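Local coordinates for non-toxic crystal protein (Bacillus thuringiensis, PDB 2D42), which is a non-toxic parasporal crystal protein whose elongated, strand-rich structure closely resembles beta-pore-forming toxins, although its own biological role is not established, at residues Phe77-Tyr81 and Asp137-Ser141. Residues are numbered along the deposited sequence; the frame is centred on the assembly and turned at random.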
loop_
_atom_site.group_PDB
_atom_site.type_symbol
_atom_site.label_atom_id
_atom_site.label_comp_id
_atom_site.label_asym_id
_atom_site.label_seq_id
_atom_site.Cartn_x
_atom_site.Cartn_y
_atom_site.Cartn_z
ATOM N N PHE A 77 -2.552 28.054 14.634
ATOM C CA PHE A 77 -3.361 26.866 14.417
ATOM C C PHE A 77 -2.578 25.560 14.486
ATOM O O PHE A 77 -1.429 25.480 14.062
ATOM C CB PHE A 77 -4.036 26.940 13.044
ATOM C CG PHE A 77 -5.090 28.007 12.932
ATOM C CD1 PHE A 77 -6.308 27.876 13.596
ATOM C CD2 PHE A 77 -4.881 29.123 12.127
ATOM C CE1 PHE A 77 -7.308 28.842 13.453
ATOM C CE2 PHE A 77 -5.869 30.092 11.980
ATOM C CZ PHE A 77 -7.084 29.950 12.642
ATOM N N SER A 78 -3.239 24.536 15.009
ATOM C CA SER A 78 -2.679 23.200 15.129
ATOM C C SER A 78 -3.843 22.235 15.004
ATOM O O SER A 78 -4.695 22.169 15.884
ATOM C CB SER A 78 -2.006 23.005 16.486
ATOM O OG SER A 78 -1.711 21.634 16.691
ATOM N N ASN A 79 -3.884 21.483 13.917
ATOM C CA ASN A 79 -4.972 20.551 13.732
ATOM C C ASN A 79 -4.455 19.227 13.170
ATOM O O ASN A 79 -3.772 19.190 12.147
ATOM C CB ASN A 79 -6.025 21.203 12.827
ATOM C CG ASN A 79 -6.530 22.548 13.392
ATOM O OD1 ASN A 79 -7.399 22.593 14.267
ATOM N ND2 ASN A 79 -5.959 23.642 12.905
ATOM N N ALA A 80 -4.759 18.141 13.871
ATOM C CA ALA A 80 -4.326 16.813 13.455
ATOM C C ALA A 80 -5.428 16.167 12.631
ATOM O O ALA A 80 -6.406 15.671 13.178
ATOM C CB ALA A 80 -4.007 15.955 14.684
ATOM N N TYR A 81 -5.258 16.180 11.311
ATOM C CA TYR A 81 -6.234 15.618 10.385
ATOM C C TYR A 81 -5.875 14.196 9.973
ATOM O O TYR A 81 -4.727 13.896 9.656
ATOM C CB TYR A 81 -6.327 16.487 9.128
ATOM C CG TYR A 81 -7.635 16.334 8.389
ATOM C CD1 TYR A 81 -8.819 16.863 8.917
ATOM C CD2 TYR A 81 -7.702 15.638 7.182
ATOM C CE1 TYR A 81 -10.043 16.701 8.259
ATOM C CE2 TYR A 81 -8.918 15.468 6.514
ATOM C CZ TYR A 81 -10.086 16.001 7.060
ATOM O OH TYR A 81 -11.295 15.824 6.420
ATOM N N ASP A 137 -0.119 16.302 11.062
ATOM C CA ASP A 137 -0.198 17.374 12.055
ATOM C C ASP A 137 0.030 18.737 11.403
ATOM O O ASP A 137 1.162 19.191 11.277
ATOM C CB ASP A 137 0.847 17.170 13.160
ATOM C CG ASP A 137 0.642 15.880 13.935
ATOM O OD1 ASP A 137 -0.416 15.719 14.571
ATOM O OD2 ASP A 137 1.547 15.024 13.912
ATOM N N PHE A 138 -1.048 19.394 11.005
ATOM C CA PHE A 138 -0.930 20.694 10.368
ATOM C C PHE A 138 -0.818 21.806 11.400
ATOM O O PHE A 138 -1.693 21.979 12.250
ATOM C CB PHE A 138 -2.126 20.938 9.444
ATOM C CG PHE A 138 -2.229 19.946 8.320
ATOM C CD1 PHE A 138 -1.299 19.952 7.289
ATOM C CD2 PHE A 138 -3.240 18.986 8.310
ATOM C CE1 PHE A 138 -1.365 19.013 6.258
ATOM C CE2 PHE A 138 -3.319 18.043 7.286
ATOM C CZ PHE A 138 -2.379 18.056 6.256
ATOM N N ARG A 139 0.281 22.551 11.320
ATOM C CA ARG A 139 0.542 23.657 12.225
ATOM C C ARG A 139 0.890 24.872 11.377
ATOM O O ARG A 139 1.780 24.807 10.527
ATOM C CB ARG A 139 1.719 23.337 13.159
ATOM C CG ARG A 139 1.539 22.110 14.051
ATOM C CD ARG A 139 2.657 22.044 15.102
ATOM N NE ARG A 139 2.604 20.836 15.926
ATOM C CZ ARG A 139 2.945 19.622 15.499
ATOM N NH1 ARG A 139 2.865 18.578 16.314
ATOM N NH2 ARG A 139 3.377 19.449 14.257
ATOM N N ASP A 140 0.179 25.971 11.603
ATOM C CA ASP A 140 0.417 27.204 10.866
ATOM C C ASP A 140 0.020 28.395 11.716
ATOM O O ASP A 140 -0.782 28.272 12.646
ATOM C CB ASP A 140 -0.388 27.221 9.559
ATOM C CG ASP A 140 0.146 26.239 8.534
ATOM O OD1 ASP A 140 1.221 26.501 7.966
ATOM O OD2 ASP A 140 -0.501 25.200 8.303
ATOM N N SER A 141 0.589 29.549 11.400
ATOM C CA SER A 141 0.267 30.760 12.131
ATOM C C SER A 141 0.174 31.902 11.144
ATOM O O SER A 141 0.644 31.793 10.015
ATOM C CB SER A 141 1.334 31.067 13.182
ATOM O OG SER A 141 2.533 31.506 12.568
HETATM O O HOH W 1 -0.950 19.576 14.662
#
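Phe138 sets the edge of its ring against the base of the Tyr81 side chain (CE2 of Phe138 to CB of Tyr81, 3.9 Å). The backbones run antiparallel, their axes approaching to 4.7 Å at 165°. Four hydrogen bonds fix the register: Phe77 N to Asp140 O (2.7 Å) and Asp140 N to Phe77 O (3.0 Å) form one reciprocal pair, Asn79 N to Phe138 O (2.8 Å) and Phe138 N to Asn79 O (3.0 Å) the next. At the non-hydrogen-bonded pair between them, Ser78 and Arg139 have CA atoms 4.4 Å apart, and Ser78 CA approaches Phe138 O to 3.3 Å in a CA-H...O contact. Alternation sorts the side chains: Ser78, Ala80, Asp137 and Arg139 lie on an exposed, mostly polar face, where a water sits 3.0 Å from Ser78 OG, whereas Phe77, Asn79, Phe138 and Asp140 share the other, partly covered by strands 54-65, 150-185 and 219-244. There, Tyr156 stacks on Phe77 and, like Thr236, hydrogen-bonds Asp140 OD2. The ladder joins strands 71-94 and 129-146, and such long antiparallel strands are characteristic of the aerolysin/epsilon-toxin family of beta-pore-forming proteins.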